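PDB 2GZA: type IV secretion system protein VirB11 from Brucella suis, which binds and hydrolyses ATP as a hexameric ATPase of the type IV secretion system, a machine linked to bacterial virulence. Local coordinates for residues Q197-D202 with R255-E260; Y267-V272 with G278-S283. All coordinates share one frame; numbering follows the deposited sequence.

Contact 1: residues Q197-D202 with R255-E260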
ATOM      1  N   GLN C 197      44.714   7.143   1.973  1.00 37.16           N
ATOM      2  CA  GLN C 197      46.050   7.704   1.792  1.00 37.32           C
ATOM      3  C   GLN C 197      46.224   8.320   0.402  1.00 37.25           C
ATOM      4  O   GLN C 197      47.159   9.072   0.162  1.00 37.27           O
ATOM      5  CB  GLN C 197      47.121   6.651   2.079  1.00 37.35           C
ATOM      6  CG  GLN C 197      47.239   6.261   3.550  1.00 38.28           C
ATOM      7  CD  GLN C 197      47.473   7.455   4.470  1.00 39.39           C
ATOM      8  OE1 GLN C 197      46.673   7.726   5.364  1.00 39.62           O
ATOM      9  NE2 GLN C 197      48.564   8.176   4.245  1.00 39.65           N
ATOM     10  N   GLU C 198      45.304   8.003  -0.502  1.00 37.29           N
ATOM     11  CA  GLU C 198      45.314   8.542  -1.863  1.00 37.36           C
ATOM     12  C   GLU C 198      44.592   9.885  -1.972  1.00 37.30           C
ATOM     13  O   GLU C 198      44.670  10.551  -3.005  1.00 37.33           O
ATOM     14  CB  GLU C 198      44.699   7.545  -2.850  1.00 37.31           C
ATOM     15  CG  GLU C 198      45.371   6.178  -2.894  1.00 38.05           C
ATOM     16  CD  GLU C 198      46.865   6.242  -3.182  1.00 39.37           C
ATOM     17  OE1 GLU C 198      47.613   5.454  -2.562  1.00 40.26           O
ATOM     18  OE2 GLU C 198      47.294   7.068  -4.023  1.00 39.80           O
ATOM     19  N   ILE C 199      43.874  10.266  -0.917  1.00 37.17           N
ATOM     20  CA  ILE C 199      43.246  11.583  -0.837  1.00 37.07           C
ATOM     21  C   ILE C 199      44.340  12.634  -0.620  1.00 37.15           C
ATOM     22  O   ILE C 199      45.210  12.448   0.229  1.00 37.13           O
ATOM     23  CB  ILE C 199      42.180  11.647   0.300  1.00 37.13           C
ATOM     24  CG1 ILE C 199      41.181  10.491   0.168  1.00 37.07           C
ATOM     25  CG2 ILE C 199      41.448  12.998   0.304  1.00 36.55           C
ATOM     26  CD1 ILE C 199      40.269  10.300   1.354  1.00 36.91           C
ATOM     27  N   PRO C 200      44.324  13.720  -1.416  1.00 37.35           N
ATOM     28  CA  PRO C 200      45.291  14.812  -1.264  1.00 37.48           C
ATOM     29  C   PRO C 200      45.288  15.355   0.158  1.00 37.79           C
ATOM     30  O   PRO C 200      44.220  15.570   0.730  1.00 37.86           O
ATOM     31  CB  PRO C 200      44.786  15.870  -2.246  1.00 37.38           C
ATOM     32  CG  PRO C 200      44.050  15.088  -3.285  1.00 37.39           C
ATOM     33  CD  PRO C 200      43.396  13.968  -2.536  1.00 37.47           C
ATOM     34  N   PHE C 201      46.480  15.568   0.706  1.00 38.00           N
ATOM     35  CA  PHE C 201      46.672  15.868   2.119  1.00 38.38           C
ATOM     36  C   PHE C 201      46.122  17.225   2.554  1.00 38.40           C
ATOM     37  O   PHE C 201      46.031  17.506   3.751  1.00 38.44           O
ATOM     38  CB  PHE C 201      48.157  15.763   2.476  1.00 38.62           C
ATOM     39  CG  PHE C 201      48.749  14.403   2.212  1.00 39.51           C
ATOM     40  CD1 PHE C 201      50.061  14.280   1.789  1.00 39.83           C
ATOM     41  CD2 PHE C 201      47.990  13.240   2.381  1.00 40.10           C
ATOM     42  CE1 PHE C 201      50.615  13.028   1.548  1.00 40.18           C
ATOM     43  CE2 PHE C 201      48.538  11.986   2.136  1.00 40.00           C
ATOM     44  CZ  PHE C 201      49.850  11.881   1.721  1.00 40.10           C
ATOM     45  N   ASP C 202      45.748  18.055   1.587  1.00 38.36           N
ATOM     46  CA  ASP C 202      45.253  19.405   1.871  1.00 38.54           C
ATOM     47  C   ASP C 202      43.727  19.504   1.900  1.00 38.15           C
ATOM     48  O   ASP C 202      43.164  20.596   2.049  1.00 38.13           O
ATOM     49  CB  ASP C 202      45.836  20.413   0.870  1.00 38.82           C
ATOM     50  CG  ASP C 202      45.384  20.161  -0.562  1.00 39.74           C
ATOM     51  OD1 ASP C 202      44.942  19.034  -0.877  1.00 40.50           O
ATOM     52  OD2 ASP C 202      45.474  21.104  -1.378  1.00 41.09           O
ATOM     53  N   ARG C 255      35.647  15.579   1.904  1.00 35.76           N
ATOM     54  CA  ARG C 255      34.977  14.276   1.880  1.00 35.75           C
ATOM     55  C   ARG C 255      34.563  13.779   3.257  1.00 35.46           C
ATOM     56  O   ARG C 255      35.157  14.152   4.280  1.00 35.49           O
ATOM     57  CB  ARG C 255      35.761  13.191   1.126  1.00 36.11           C
ATOM     58  CG  ARG C 255      37.259  13.392   1.007  1.00 37.06           C
ATOM     59  CD  ARG C 255      37.654  13.661  -0.444  1.00 38.43           C
ATOM     60  NE  ARG C 255      37.577  12.436  -1.234  1.00 39.72           N
ATOM     61  CZ  ARG C 255      38.239  12.210  -2.363  1.00 40.02           C
ATOM     62  NH1 ARG C 255      39.049  13.125  -2.868  1.00 40.17           N
ATOM     63  NH2 ARG C 255      38.088  11.054  -2.985  1.00 40.75           N
ATOM     64  N   ILE C 256      33.525  12.946   3.260  1.00 35.01           N
ATOM     65  CA  ILE C 256      33.011  12.318   4.466  1.00 34.51           C
ATOM     66  C   ILE C 256      33.354  10.843   4.424  1.00 34.39           C
ATOM     67  O   ILE C 256      33.094  10.168   3.428  1.00 34.58           O
ATOM     68  CB  ILE C 256      31.489  12.528   4.584  1.00 34.50           C
ATOM     69  CG1 ILE C 256      31.180  14.025   4.673  1.00 34.09           C
ATOM     70  CG2 ILE C 256      30.942  11.822   5.805  1.00 34.18           C
ATOM     71  CD1 ILE C 256      29.845  14.443   4.094  1.00 33.33           C
ATOM     72  N   LEU C 257      33.959  10.359   5.501  1.00 34.31           N
ATOM     73  CA  LEU C 257      34.435   8.990   5.570  1.00 34.13           C
ATOM     74  C   LEU C 257      33.700   8.264   6.679  1.00 34.30           C
ATOM     75  O   LEU C 257      34.121   8.267   7.833  1.00 34.36           O
ATOM     76  CB  LEU C 257      35.949   8.962   5.760  1.00 33.94           C
ATOM     77  CG  LEU C 257      36.733   9.793   4.738  1.00 34.10           C
ATOM     78  CD1 LEU C 257      38.176  10.012   5.202  1.00 34.00           C
ATOM     79  CD2 LEU C 257      36.687   9.162   3.347  1.00 33.91           C
ATOM     80  N   LEU C 258      32.567   7.675   6.307  1.00 34.45           N
ATOM     81  CA  LEU C 258      31.785   6.822   7.193  1.00 34.37           C
ATOM     82  C   LEU C 258      32.413   5.437   7.203  1.00 34.36           C
ATOM     83  O   LEU C 258      32.482   4.788   6.163  1.00 34.42           O
ATOM     84  CB  LEU C 258      30.351   6.716   6.678  1.00 34.18           C
ATOM     85  CG  LEU C 258      29.146   6.633   7.625  1.00 34.37           C
ATOM     86  CD1 LEU C 258      28.010   5.918   6.919  1.00 34.21           C
ATOM     87  CD2 LEU C 258      29.430   5.964   8.956  1.00 34.15           C
ATOM     88  N   ALA C 259      32.863   4.988   8.369  1.00 34.35           N
ATOM     89  CA  ALA C 259      33.513   3.687   8.489  1.00 34.80           C
ATOM     90  C   ALA C 259      32.692   2.574   7.844  1.00 35.15           C
ATOM     91  O   ALA C 259      33.213   1.792   7.055  1.00 35.24           O
ATOM     92  CB  ALA C 259      33.802   3.362   9.944  1.00 34.90           C
ATOM     93  N   GLU C 260      31.401   2.531   8.156  1.00 35.51           N
ATOM     94  CA  GLU C 260      30.568   1.388   7.795  1.00 35.86           C
ATOM     95  C   GLU C 260      29.093   1.748   7.649  1.00 35.56           C
ATOM     96  O   GLU C 260      28.532   2.457   8.480  1.00 35.53           O
ATOM     97  CB  GLU C 260      30.718   0.291   8.846  1.00 35.94           C
ATOM     98  CG  GLU C 260      30.397  -1.090   8.339  1.00 38.58           C
ATOM     99  CD  GLU C 260      30.384  -2.120   9.439  1.00 41.49           C
ATOM    100  OE1 GLU C 260      29.550  -3.040   9.353  1.00 43.36           O
ATOM    101  OE2 GLU C 260      31.191  -2.012  10.388  1.00 42.55           O
TER

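Contact 2: residues Y267-V272 with G278-S283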
ATOM      1  N   TYR C 267      20.328   5.708   3.897  1.00 33.00           N
ATOM      2  CA  TYR C 267      19.472   6.690   3.244  1.00 33.16           C
ATOM      3  C   TYR C 267      20.026   8.111   3.381  1.00 33.37           C
ATOM      4  O   TYR C 267      19.986   8.895   2.426  1.00 33.29           O
ATOM      5  CB  TYR C 267      18.050   6.617   3.792  1.00 33.24           C
ATOM      6  CG  TYR C 267      17.088   7.590   3.149  1.00 33.44           C
ATOM      7  CD1 TYR C 267      16.445   7.273   1.962  1.00 33.86           C
ATOM      8  CD2 TYR C 267      16.822   8.826   3.726  1.00 34.59           C
ATOM      9  CE1 TYR C 267      15.564   8.161   1.369  1.00 34.40           C
ATOM     10  CE2 TYR C 267      15.942   9.723   3.140  1.00 34.67           C
ATOM     11  CZ  TYR C 267      15.317   9.380   1.960  1.00 34.59           C
ATOM     12  OH  TYR C 267      14.436  10.251   1.358  1.00 35.95           O
ATOM     13  N   ASP C 268      20.518   8.448   4.566  1.00 33.36           N
ATOM     14  CA  ASP C 268      21.161   9.729   4.781  1.00 33.44           C
ATOM     15  C   ASP C 268      22.434   9.810   3.946  1.00 33.49           C
ATOM     16  O   ASP C 268      22.728  10.863   3.395  1.00 33.80           O
ATOM     17  CB  ASP C 268      21.447   9.927   6.258  1.00 33.59           C
ATOM     18  CG  ASP C 268      20.197   9.837   7.097  1.00 34.52           C
ATOM     19  OD1 ASP C 268      19.915   8.736   7.626  1.00 35.32           O
ATOM     20  OD2 ASP C 268      19.486  10.863   7.211  1.00 35.97           O
ATOM     21  N   PHE C 269      23.163   8.698   3.834  1.00 33.37           N
ATOM     22  CA  PHE C 269      24.368   8.628   3.015  1.00 33.15           C
ATOM     23  C   PHE C 269      24.029   8.995   1.579  1.00 33.42           C
ATOM     24  O   PHE C 269      24.688   9.842   0.972  1.00 33.70           O
ATOM     25  CB  PHE C 269      24.984   7.220   3.067  1.00 33.05           C
ATOM     26  CG  PHE C 269      26.293   7.103   2.341  1.00 31.95           C
ATOM     27  CD1 PHE C 269      27.482   7.444   2.969  1.00 31.49           C
ATOM     28  CD2 PHE C 269      26.337   6.642   1.035  1.00 31.62           C
ATOM     29  CE1 PHE C 269      28.701   7.331   2.305  1.00 31.29           C
ATOM     30  CE2 PHE C 269      27.544   6.531   0.359  1.00 31.43           C
ATOM     31  CZ  PHE C 269      28.733   6.879   1.000  1.00 31.41           C
ATOM     32  N   ILE C 270      22.997   8.354   1.040  1.00 33.52           N
ATOM     33  CA  ILE C 270      22.510   8.618  -0.311  1.00 33.65           C
ATOM     34  C   ILE C 270      22.182  10.087  -0.485  1.00 33.80           C
ATOM     35  O   ILE C 270      22.508  10.695  -1.501  1.00 33.76           O
ATOM     36  CB  ILE C 270      21.263   7.759  -0.652  1.00 33.70           C
ATOM     37  CG1 ILE C 270      21.664   6.317  -0.948  1.00 33.81           C
ATOM     38  CG2 ILE C 270      20.492   8.324  -1.855  1.00 33.41           C
ATOM     39  CD1 ILE C 270      20.478   5.364  -1.066  1.00 34.34           C
ATOM     40  N   ASN C 271      21.551  10.670   0.517  1.00 33.99           N
ATOM     41  CA  ASN C 271      21.191  12.077   0.405  1.00 34.18           C
ATOM     42  C   ASN C 271      22.329  13.035   0.583  1.00 34.08           C
ATOM     43  O   ASN C 271      22.319  14.120  -0.004  1.00 34.09           O
ATOM     44  CB  ASN C 271      20.060  12.463   1.342  1.00 34.42           C
ATOM     45  CG  ASN C 271      18.742  12.534   0.625  1.00 35.84           C
ATOM     46  OD1 ASN C 271      18.605  13.220  -0.393  1.00 37.87           O
ATOM     47  ND2 ASN C 271      17.758  11.806   1.139  1.00 36.45           N
ATOM     48  N   VAL C 272      23.319  12.652   1.385  1.00 33.70           N
ATOM     49  CA  VAL C 272      24.507  13.471   1.522  1.00 33.73           C
ATOM     50  C   VAL C 272      25.245  13.475   0.172  1.00 33.88           C
ATOM     51  O   VAL C 272      25.635  14.533  -0.334  1.00 34.03           O
ATOM     52  CB  VAL C 272      25.405  12.954   2.658  1.00 33.79           C
ATOM     53  CG1 VAL C 272      26.796  13.562   2.568  1.00 33.48           C
ATOM     54  CG2 VAL C 272      24.762  13.259   4.008  1.00 33.46           C
ATOM     55  N   GLY C 278      31.170  14.698  -2.963  1.00 38.16           N
ATOM     56  CA  GLY C 278      31.871  13.654  -3.696  1.00 37.66           C
ATOM     57  C   GLY C 278      33.033  13.052  -2.927  1.00 37.38           C
ATOM     58  O   GLY C 278      33.403  13.546  -1.862  1.00 37.75           O
ATOM     59  N   GLY C 279      33.587  11.964  -3.453  1.00 36.79           N
ATOM     60  CA  GLY C 279      34.810  11.383  -2.924  1.00 36.44           C
ATOM     61  C   GLY C 279      34.705  10.603  -1.633  1.00 35.99           C
ATOM     62  O   GLY C 279      35.725  10.320  -1.000  1.00 36.08           O
ATOM     63  N   SER C 280      33.483  10.260  -1.247  1.00 35.36           N
ATOM     64  CA  SER C 280      33.241   9.432  -0.065  1.00 34.99           C
ATOM     65  C   SER C 280      33.768   8.016  -0.239  1.00 34.27           C
ATOM     66  O   SER C 280      33.698   7.439  -1.320  1.00 34.01           O
ATOM     67  CB  SER C 280      31.749   9.362   0.250  1.00 35.20           C
ATOM     68  OG  SER C 280      31.266  10.596   0.754  1.00 36.67           O
ATOM     69  N   ILE C 281      34.305   7.472   0.845  1.00 33.65           N
ATOM     70  CA  ILE C 281      34.718   6.084   0.911  1.00 32.73           C
ATOM     71  C   ILE C 281      34.038   5.516   2.141  1.00 32.27           C
ATOM     72  O   ILE C 281      34.059   6.134   3.206  1.00 32.28           O
ATOM     73  CB  ILE C 281      36.260   5.937   1.002  1.00 32.73           C
ATOM     74  CG1 ILE C 281      36.943   6.651  -0.165  1.00 32.55           C
ATOM     75  CG2 ILE C 281      36.678   4.461   1.033  1.00 32.75           C
ATOM     76  CD1 ILE C 281      38.405   6.985   0.091  1.00 32.84           C
ATOM     77  N   THR C 282      33.407   4.359   1.977  1.00 31.84           N
ATOM     78  CA  THR C 282      32.762   3.657   3.083  1.00 31.42           C
ATOM     79  C   THR C 282      32.919   2.148   2.912  1.00 31.40           C
ATOM     80  O   THR C 282      33.525   1.690   1.943  1.00 31.35           O
ATOM     81  CB  THR C 282      31.270   4.061   3.217  1.00 31.40           C
ATOM     82  OG1 THR C 282      30.706   3.455   4.385  1.00 31.53           O
ATOM     83  CG2 THR C 282      30.464   3.648   1.994  1.00 31.04           C
ATOM     84  N   SER C 283      32.387   1.374   3.849  1.00 31.38           N
ATOM     85  CA  SER C 283      32.418  -0.076   3.724  1.00 31.47           C
ATOM     86  C   SER C 283      31.055  -0.704   4.001  1.00 31.84           C
ATOM     87  O   SER C 283      30.152  -0.055   4.536  1.00 31.79           O
ATOM     88  CB  SER C 283      33.461  -0.675   4.654  1.00 31.13           C
ATOM     89  OG  SER C 283      32.992  -0.662   5.985  1.00 31.22           O
TER

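Contact 1: residues Q197-D202 with R255-E260
I199 meets R255 and L257 through its two branches, and tracing it outward from CB accounts for most of the contact. Its CB points toward strand 255-258. With CG2 anti to the backbone N and CG1 beside it (chi1 -52°), the branches diverge to separate targets. CG2 reaches the aliphatic part of R255, 3.9 Å from CD, and lies 4.0 Å from NH1 of the same arginine, so this methyl rests against both the shaft and the end of the chain. CG1 lies 4.2 Å above the R255 guanidinium plane, over its centre, an apolar carbon on one face of the flat group. From there the extended chi2 (169°) carries CD1 onward to L257, where it meets CD2 at 4.3 Å in a purely apolar touch. The I199 and R255 side chains slide past each other in opposite directions rather than meeting end on. Bends at chi2 and chi3 turn the arginine chain alongside the isoleucine. P200 adds a looser contact, its CD 4.4 Å from R255 NH1 and oblique to the guanidinium. No hydrogen bond joins the two segments; the polar end of R255 is held from outside them, NH2 by V172 O and NH1 by Q203 OE1, which should limit its rotation. The nearest backbones, I199 and R255, have CA atoms 9.1 Å apart, as expected where side chains alone bridge the gap. Segment 197-202 is the loop that connects helix 188-196, which follows the P-loop, to strand 205-209. Strand 255-258, whose sequence is consistent with the Walker B strand of secretion ATPases, pairs in parallel with 205-209. I199 also packs on L205 of that strand and on I281 of strand 281-285.

Contact 2: residues Y267-V272 with G278-S283
F269 and S280 mark the closest backbone approach, their CA atoms 9.4 Å apart, and here helix 265-274 runs roughly counter to strand 281-285. That direction fits the second half of a beta-alpha-beta crossover in a P-loop NTPase fold: strand 255-258 leads to the helix, which returns the chain to strand 281-285, parallel to the first. The i+4 backbone hydrogen bonds N271 N to Y267 O (3.0 Å) and V272 N to D268 O (2.8 Å) are those of an alpha helix. Across the gap the contact rests on one aromatic side chain. F269 has CG anti to its backbone N (chi1 -175°), which sends the ring away from the helix and puts CZ and CE1 against the strand. S280 CB comes to 4.0 Å from F269 CZ, oblique to the ring, as does the threonine methyl. S280 and T282 both direct CB toward the helix, whereas I281 between them points away and packs on L257. The polar groups of the two residues serve the neighbouring strand: T282 OG1 bonds to L258 O, and S280 OG makes a weak bond to I256 O. Next in the chain, I270 packs on L317 and L318 of helix 311-321, while N271 OD1 accepts a bond from R295 of a neighbouring subunit. With OG1 thus engaged, T282 offers F269 its CG2, which sits 3.8 Å from CZ and 4.1 Å from CE1.

Contacts 1 and 2 follow one another along the chain, their centres 12 Å apart, and meet along the line between strands 255-258 and 281-285. R255 of contact 1 reaches G279 of contact 2, with NE 2.8 Å from O, and farther along A259 O lies 2.7 Å from S283 OG; both are probable hydrogen bonds. On the helix side, I256 CD1 packs 3.5 Å from V272 CG1. Both contacts lie near the predicted ATP-binding loop: the L257 side chain is about 10 Å from that of T189, and the T282 side chain about 9 Å from that of K188. They are thus near the nucleotide site without forming its listed part.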